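Local coordinates for protein uncharacterized peptidase Lmo0363 (PDB 3L4E) that is probably a serine-type peptidase of the S51 (peptidase E) family, cutting peptides by a serine-histidine charge relay, at residues L94-L97 against K98-G101; N129-Y132 against I133-M136; P186-N189 against H190-I193. One frame throughout, in Å; residues are numbered along the deposited sequence. Where two conformers were deposited one is given.

How the contacts relate
Following the chain from its N terminus, contact 1 comes first, in the last turns of helix 90-100 and the glycine that ends it. Contact 2 follows in the long loop between helix 121-124 and strand 157-159, where residues 129-136 make tight turns, and contact 3 is the turn that leads from strand 184-186 into strand 191-196. All three are local and in series, so none nests in or crosses another. Contacts 1 and 2 touch, Leu-94 CD2 packing 3.6 Å from Ile-130 CD1, which joins helix 90-100 to the loop. Contact 3 lies about 8 Å from contact 2 between nearest atoms, and on the opposite side of the chain's centre from contact 1.

Contact 1. Residues L94-L97 against K98-G101; sequences LQEL and KRTG
Bends at chi2 of Glu-96 (-56°) and at chi3 of Arg-99 (66°) bring carboxylate and guanidinium together, the two side chains running side by side and pointing the same way. Arg-99 grips side-on: NE and NH2 both reach Glu-96 OE1, each at 3.0 Å, forming a salt bridge that uses one oxygen alone. NH2 meets OE1 nearly along its C-O axis, whereas NE comes from above the carboxylate plane, and the two planes lie 37° apart. The other oxygen, Glu-96 OE2, takes a nearly straight bond from Gln-95 NE2 at 3.0 Å, so the carboxylate is held from two directions; Gln-95 OE1 in turn accepts from Asn-144 N. These residues form the end of helix 90-100, which closes in a Schellman motif with Gly-101 at positive phi and Gly-101 N bonded to Lys-98 O. Thr-100 OG1 donates to Glu-96 O at 3.0 Å, in the carbonyl plane, and Thr-100 N shares that acceptor at 3.2 Å; OG1 is also hydrogen-bonded to Ala-102 N. On another side of the helix the extended Lys-98 chain lays CE against Leu-94 CG, 3.9 Å away, and carries NZ on to Asn-147 O.

Contact 2. Residues N129-Y132 against I133-M136; sequences NIAY and IQTM
Ile-133 turns back on Ile-130 through both backbone and side chain: Ile-133 N donates to Ile-130 O at 3.0 Å with an N-H...O angle of 165°, and Ile-133 CG2 lies 3.3 Å from the same oxygen. One residue on, Gln-134 N bonds to Ala-131 O at 3.1 Å; both bonds are i to i+3, and a short 3-10 segment includes residues 131-132. The next bond of the series is missing, and a water stands in for it, donating to Tyr-132 O at 2.7 Å and accepting from Thr-135 N at 2.9 Å. Met-136 N, of a selenomethionine, bonds directly to Ile-133 O. An Asx turn precedes them, in which Asn-129 OD1 accepts from Ala-131 N at 2.8 Å, the donor standing above the side-chain carbonyl plane; Asn-129 ND2 is taken by Asp-149 OD1.

Tyr-132 has CG between its backbone N and carbonyl carbon (chi1 70°), which carries the ring back beside the chain, with Asn-129 O at its edge and in its plane. The ring and the Ile-133 side chain cross obliquely, Tyr-132 CE1 meeting Ile-133 CD1 at 4.0 Å, while the phenol OH is hydrogen-bonded to Thr-158 O in strand 157-159. Val-124 of helix 121-124 packs against Ile-130, Tyr-132 and Ile-133, and Phe-91 of helix 90-100 against both isoleucines. The Ile-133 side chain is about 7 Å from that of His-161, assigned to the charge relay by similarity.

The carbonyls of Ile-130, Ala-131, Tyr-132 and Ile-133, the N-H groups of 131 and 133-136, the Asn-129 amide and the Tyr-132 hydroxyl thus have partners, while Ile-130 and Ile-133 pack on helices 90-100 and 121-124; the buried phenol is fixed at its far end by a main-chain carbonyl, which would hold the loop against strand 157-159.

Contact 3. Residues P186-N189 against H190-I193; sequences PISN and HEAI. With SO4 (sulfate ion), chain B.
From Ser-188 to Glu-191 the backbone makes a type I beta turn, closed by Glu-191 N bonding to Ser-188 O at 3.2 Å. The Glu-191 side chain spans the turn in the other direction: with CG anti to its carbonyl carbon (chi1 -81°) and the chain extended beyond, OE1 accepts from Ser-188 N at 2.8 Å, on the anti side of the carboxylate. The methylene CG of Glu-191 also passes 3.4 Å from Ser-188 OG. A water donates to both Asn-189 O and Glu-191 O, joining two carbonyls of the turn.

A sulfate ion, probably from the crystallisation liquor, lies beside Ser-188 and His-190. His-190 ND1 points to its O1 at 2.7 Å, at the ring edge and almost straight (170°), with His-190 N adding a weak bond to the same oxygen. Ser-188 OG donates to O4 at a modelled 2.5 Å, short enough for the exact distance to be doubtful, and the ion is also hydrogen-bonded to Arg-204 NH1 and Asn-164 ND2. Asn-189 ND2 is hydrogen-bonded to ND1 of His-161, a charge-relay residue by similarity, so the turn borders the presumed active site.

Further along, Ile-187 CG2 packs on Ile-193 CG1 at 3.6 Å, the two side chains crossing at about a right angle, and both touch Thr-158 of strand 157-159. The chain passes from strand 184-186, paired with 157-159 in the small parallel sheet, through the turn into strand 191-196, which runs between strands 4-8 and 199-204 of the large mixed sheet.

Contact 1. Residues L94-L97 against K98-G101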
loop_
_atom_site.group_PDB
_atom_site.type_symbol
_atom_site.label_atom_id
_atom_site.label_comp_id
_atom_site.label_asym_id
_atom_site.label_seq_id
_atom_site.Cartn_x
_atom_site.Cartn_y
_atom_site.Cartn_z
ATOM N N LEU A 94 -8.121 -3.451 4.971
ATOM C CA LEU A 94 -9.319 -3.188 4.173
ATOM C C LEU A 94 -10.541 -3.049 5.077
ATOM O O LEU A 94 -11.397 -2.190 4.861
ATOM C CB LEU A 94 -9.542 -4.300 3.148
ATOM C CG LEU A 94 -10.701 -4.079 2.174
ATOM C CD1 LEU A 94 -10.520 -2.782 1.404
ATOM C CD2 LEU A 94 -10.840 -5.276 1.216
ATOM N N GLN A 95 -10.608 -3.893 6.097
ATOM C CA GLN A 95 -11.693 -3.830 7.063
ATOM C C GLN A 95 -11.819 -2.444 7.684
ATOM O O GLN A 95 -12.907 -1.882 7.749
ATOM C CB GLN A 95 -11.491 -4.876 8.157
ATOM C CG GLN A 95 -12.526 -4.815 9.253
ATOM C CD GLN A 95 -12.277 -5.871 10.289
ATOM O OE1 GLN A 95 -12.645 -7.027 10.101
ATOM N NE2 GLN A 95 -11.609 -5.494 11.378
ATOM N N GLU A 96 -10.700 -1.887 8.135
ATOM C CA GLU A 96 -10.733 -0.592 8.804
ATOM C C GLU A 96 -11.005 0.555 7.826
ATOM O O GLU A 96 -11.721 1.506 8.162
ATOM C CB GLU A 96 -9.450 -0.375 9.609
ATOM C CG GLU A 96 -9.276 -1.412 10.722
ATOM C CD GLU A 96 -10.470 -1.455 11.685
ATOM O OE1 GLU A 96 -10.769 -0.427 12.321
ATOM O OE2 GLU A 96 -11.114 -2.516 11.805
ATOM N N LEU A 97 -10.467 0.453 6.613
ATOM C CA LEU A 97 -10.775 1.436 5.580
ATOM C C LEU A 97 -12.265 1.451 5.233
ATOM O O LEU A 97 -12.857 2.518 5.077
ATOM C CB LEU A 97 -9.944 1.185 4.324
ATOM C CG LEU A 97 -8.441 1.469 4.410
ATOM C CD1 LEU A 97 -7.755 1.021 3.131
ATOM C CD2 LEU A 97 -8.145 2.946 4.669
ATOM N N LYS A 98 -12.876 0.276 5.110
ATOM C CA LYS A 98 -14.307 0.225 4.819
ATOM C C LYS A 98 -15.163 0.698 6.000
ATOM O O LYS A 98 -16.140 1.439 5.813
ATOM C CB LYS A 98 -14.738 -1.180 4.391
ATOM C CG LYS A 98 -14.200 -1.620 3.049
ATOM C CD LYS A 98 -14.868 -2.920 2.615
ATOM C CE LYS A 98 -14.416 -3.350 1.229
ATOM N NZ LYS A 98 -15.169 -4.550 0.761
ATOM N N ARG A 99 -14.804 0.274 7.210
ATOM C CA ARG A 99 -15.568 0.628 8.405
ATOM C C ARG A 99 -15.713 2.135 8.578
ATOM O O ARG A 99 -16.749 2.626 9.030
ATOM C CB ARG A 99 -14.929 0.047 9.671
ATOM C CG ARG A 99 -15.591 0.577 10.944
ATOM C CD ARG A 99 -14.924 0.112 12.230
ATOM N NE ARG A 99 -13.566 0.623 12.414
ATOM C CZ ARG A 99 -13.259 1.804 12.949
ATOM N NH1 ARG A 99 -14.211 2.640 13.340
ATOM N NH2 ARG A 99 -11.989 2.158 13.080
ATOM N N THR A 100 -14.659 2.863 8.230
ATOM C CA THR A 100 -14.635 4.307 8.422
ATOM C C THR A 100 -15.116 5.052 7.199
ATOM O O THR A 100 -15.355 6.250 7.257
ATOM C CB THR A 100 -13.214 4.793 8.728
ATOM O OG1 THR A 100 -12.332 4.379 7.676
ATOM C CG2 THR A 100 -12.733 4.219 10.045
ATOM N N GLY A 101 -15.233 4.345 6.083
ATOM C CA GLY A 101 -15.550 4.986 4.820
ATOM C C GLY A 101 -14.340 5.715 4.250
ATOM O O GLY A 101 -14.478 6.541 3.346
#

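Contact 2. Residues N129-Y132 against I133-M136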
loop_
_atom_site.group_PDB
_atom_site.type_symbol
_atom_site.label_atom_id
_atom_site.label_comp_id
_atom_site.label_asym_id
_atom_site.label_seq_id
_atom_site.Cartn_x
_atom_site.Cartn_y
_atom_site.Cartn_z
ATOM N N ASN A 129 -10.063 -7.075 -5.779
ATOM C CA ASN A 129 -10.532 -7.964 -4.715
ATOM C C ASN A 129 -9.347 -8.696 -4.093
ATOM O O ASN A 129 -8.494 -9.222 -4.812
ATOM C CB ASN A 129 -11.563 -8.957 -5.282
ATOM C CG ASN A 129 -12.010 -9.994 -4.267
ATOM O OD1 ASN A 129 -11.267 -10.922 -3.948
ATOM N ND2 ASN A 129 -13.233 -9.849 -3.765
ATOM N N ILE A 130 -9.279 -8.725 -2.766
ATOM C CA ILE A 130 -8.078 -9.225 -2.093
ATOM C C ILE A 130 -8.144 -10.692 -1.664
ATOM O O ILE A 130 -7.281 -11.159 -0.926
ATOM C CB ILE A 130 -7.693 -8.356 -0.873
ATOM C CG1 ILE A 130 -8.770 -8.438 0.221
ATOM C CG2 ILE A 130 -7.493 -6.916 -1.303
ATOM C CD1 ILE A 130 -8.355 -7.791 1.539
ATOM N N ALA A 131 -9.153 -11.421 -2.124
ATOM C CA ALA A 131 -9.282 -12.820 -1.737
ATOM C C ALA A 131 -8.004 -13.609 -2.019
ATOM O O ALA A 131 -7.626 -14.483 -1.241
ATOM C CB ALA A 131 -10.487 -13.469 -2.424
ATOM N N TYR A 132 -7.332 -13.282 -3.119
ATOM C CA TYR A 132 -6.152 -14.026 -3.551
ATOM C C TYR A 132 -4.993 -13.983 -2.554
ATOM O O TYR A 132 -4.072 -14.800 -2.636
ATOM C CB TYR A 132 -5.677 -13.535 -4.923
ATOM C CG TYR A 132 -5.072 -12.136 -4.927
ATOM C CD1 TYR A 132 -3.695 -11.948 -4.888
ATOM C CD2 TYR A 132 -5.880 -11.007 -4.986
ATOM C CE1 TYR A 132 -3.140 -10.674 -4.901
ATOM C CE2 TYR A 132 -5.344 -9.735 -4.999
ATOM C CZ TYR A 132 -3.970 -9.570 -4.959
ATOM O OH TYR A 132 -3.443 -8.297 -4.981
ATOM N N ILE A 133 -5.031 -13.035 -1.618
ATOM C CA ILE A 133 -3.923 -12.870 -0.683
ATOM C C ILE A 133 -4.121 -13.658 0.621
ATOM O O ILE A 133 -3.268 -13.619 1.508
ATOM C CB ILE A 133 -3.636 -11.360 -0.395
ATOM C CG1 ILE A 133 -2.140 -11.110 -0.164
ATOM C CG2 ILE A 133 -4.467 -10.841 0.768
ATOM C CD1 ILE A 133 -1.282 -11.373 -1.380
ATOM N N GLN A 134 -5.225 -14.398 0.724
ATOM C CA GLN A 134 -5.581 -15.061 1.982
ATOM C C GLN A 134 -4.619 -16.151 2.472
ATOM O O GLN A 134 -4.641 -16.502 3.653
ATOM C CB GLN A 134 -7.010 -15.611 1.932
ATOM C CG GLN A 134 -7.234 -16.694 0.899
ATOM C CD GLN A 134 -8.702 -16.991 0.712
ATOM O OE1 GLN A 134 -9.260 -16.759 -0.360
ATOM N NE2 GLN A 134 -9.345 -17.490 1.764
ATOM N N THR A 135 -3.792 -16.700 1.587
ATOM C CA THR A 135 -2.785 -17.662 2.033
ATOM C C THR A 135 -1.528 -16.968 2.570
ATOM O O THR A 135 -0.674 -17.610 3.184
ATOM C CB THR A 135 -2.403 -18.704 0.940
ATOM O OG1 THR A 135 -1.978 -18.026 -0.249
ATOM C CG2 THR A 135 -3.584 -19.610 0.611
HETATM N N MSE A 136 -1.406 -15.665 2.352
HETATM C CA MSE A 136 -0.293 -14.938 2.946
HETATM C C MSE A 136 -0.731 -14.243 4.224
HETATM O O MSE A 136 -0.032 -14.278 5.239
HETATM C CB MSE A 136 0.294 -13.912 1.979
HETATM C CG MSE A 136 1.354 -13.023 2.635
HETATM SE SE MSE A 136 2.152 -11.706 1.449
HETATM C CE MSE A 136 2.979 -12.954 0.189
HETATM O O HOH W 1 -4.242 -17.171 -1.276
#

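Contact 3. Residues P186-N189 against H190-I193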
loop_
_atom_site.group_PDB
_atom_site.type_symbol
_atom_site.label_atom_id
_atom_site.label_comp_id
_atom_site.label_asym_id
_atom_site.label_seq_id
_atom_site.Cartn_x
_atom_site.Cartn_y
_atom_site.Cartn_z
ATOM N N PRO A 186 2.808 -9.988 -10.593
ATOM C CA PRO A 186 3.857 -10.313 -9.613
ATOM C C PRO A 186 4.942 -9.237 -9.487
ATOM O O PRO A 186 5.394 -8.724 -10.504
ATOM C CB PRO A 186 4.484 -11.591 -10.192
ATOM C CG PRO A 186 3.510 -12.101 -11.191
ATOM C CD PRO A 186 2.825 -10.906 -11.746
ATOM N N ILE A 187 5.346 -8.903 -8.260
ATOM C CA ILE A 187 6.531 -8.064 -8.035
ATOM C C ILE A 187 7.361 -8.583 -6.863
ATOM O O ILE A 187 6.827 -8.954 -5.817
ATOM C CB ILE A 187 6.199 -6.561 -7.814
ATOM C CG1 ILE A 187 5.194 -6.364 -6.671
ATOM C CG2 ILE A 187 5.721 -5.917 -9.112
ATOM C CD1 ILE A 187 5.053 -4.915 -6.197
ATOM N N SER A 188 8.673 -8.619 -7.056
ATOM C CA SER A 188 9.603 -9.068 -6.028
ATOM C C SER A 188 9.943 -7.942 -5.053
ATOM O O SER A 188 9.471 -6.813 -5.203
ATOM C CB SER A 188 10.885 -9.584 -6.678
ATOM O OG SER A 188 11.549 -8.542 -7.379
ATOM N N ASN A 189 10.766 -8.248 -4.055
ATOM C CA ASN A 189 11.151 -7.250 -3.056
ATOM C C ASN A 189 11.891 -6.038 -3.625
ATOM O O ASN A 189 11.813 -4.939 -3.074
ATOM C CB ASN A 189 11.982 -7.880 -1.940
ATOM C CG ASN A 189 11.154 -8.738 -1.012
ATOM O OD1 ASN A 189 11.666 -9.678 -0.399
ATOM N ND2 ASN A 189 9.867 -8.428 -0.906
ATOM N N HIS A 190 12.604 -6.228 -4.727
ATOM C CA HIS A 190 13.350 -5.112 -5.308
ATOM C C HIS A 190 12.728 -4.565 -6.588
ATOM O O HIS A 190 13.389 -3.884 -7.370
ATOM C CB HIS A 190 14.818 -5.485 -5.492
ATOM C CG HIS A 190 15.531 -5.723 -4.199
ATOM N ND1 HIS A 190 15.491 -6.931 -3.538
ATOM C CD2 HIS A 190 16.272 -4.895 -3.426
ATOM C CE1 HIS A 190 16.195 -6.844 -2.423
ATOM N NE2 HIS A 190 16.684 -5.621 -2.335
ATOM N N GLU A 191 11.442 -4.850 -6.780
ATOM C CA GLU A 191 10.672 -4.278 -7.882
ATOM C C GLU A 191 9.643 -3.280 -7.361
ATOM O O GLU A 191 9.130 -3.416 -6.251
ATOM C CB GLU A 191 9.941 -5.377 -8.674
ATOM C CG GLU A 191 10.802 -6.119 -9.704
ATOM C CD GLU A 191 10.047 -7.256 -10.390
ATOM O OE1 GLU A 191 9.198 -7.886 -9.723
ATOM O OE2 GLU A 191 10.308 -7.526 -11.584
ATOM N N ALA A 192 9.343 -2.272 -8.171
ATOM C CA ALA A 192 8.251 -1.358 -7.877
ATOM C C ALA A 192 7.440 -1.179 -9.148
ATOM O O ALA A 192 7.952 -1.400 -10.250
ATOM C CB ALA A 192 8.781 -0.024 -7.371
ATOM N N ILE A 193 6.172 -0.809 -8.996
ATOM C CA ILE A 193 5.326 -0.498 -10.145
ATOM C C ILE A 193 5.035 1.000 -10.130
ATOM O O ILE A 193 4.487 1.525 -9.142
ATOM C CB ILE A 193 3.986 -1.276 -10.138
ATOM C CG1 ILE A 193 4.209 -2.761 -9.819
ATOM C CG2 ILE A 193 3.281 -1.110 -11.485
ATOM C CD1 ILE A 193 2.921 -3.532 -9.574
HETATM S S SO4 B . 14.569 -9.499 -5.974
HETATM O O1 SO4 B . 14.165 -9.022 -4.652
HETATM O O2 SO4 B . 16.027 -9.449 -6.082
HETATM O O3 SO4 B . 14.091 -10.861 -6.180
HETATM O O4 SO4 B . 13.991 -8.630 -6.995
HETATM O O HOH W 2 8.041 -9.195 -12.064
HETATM O O HOH W 3 9.471 -3.640 -3.656
#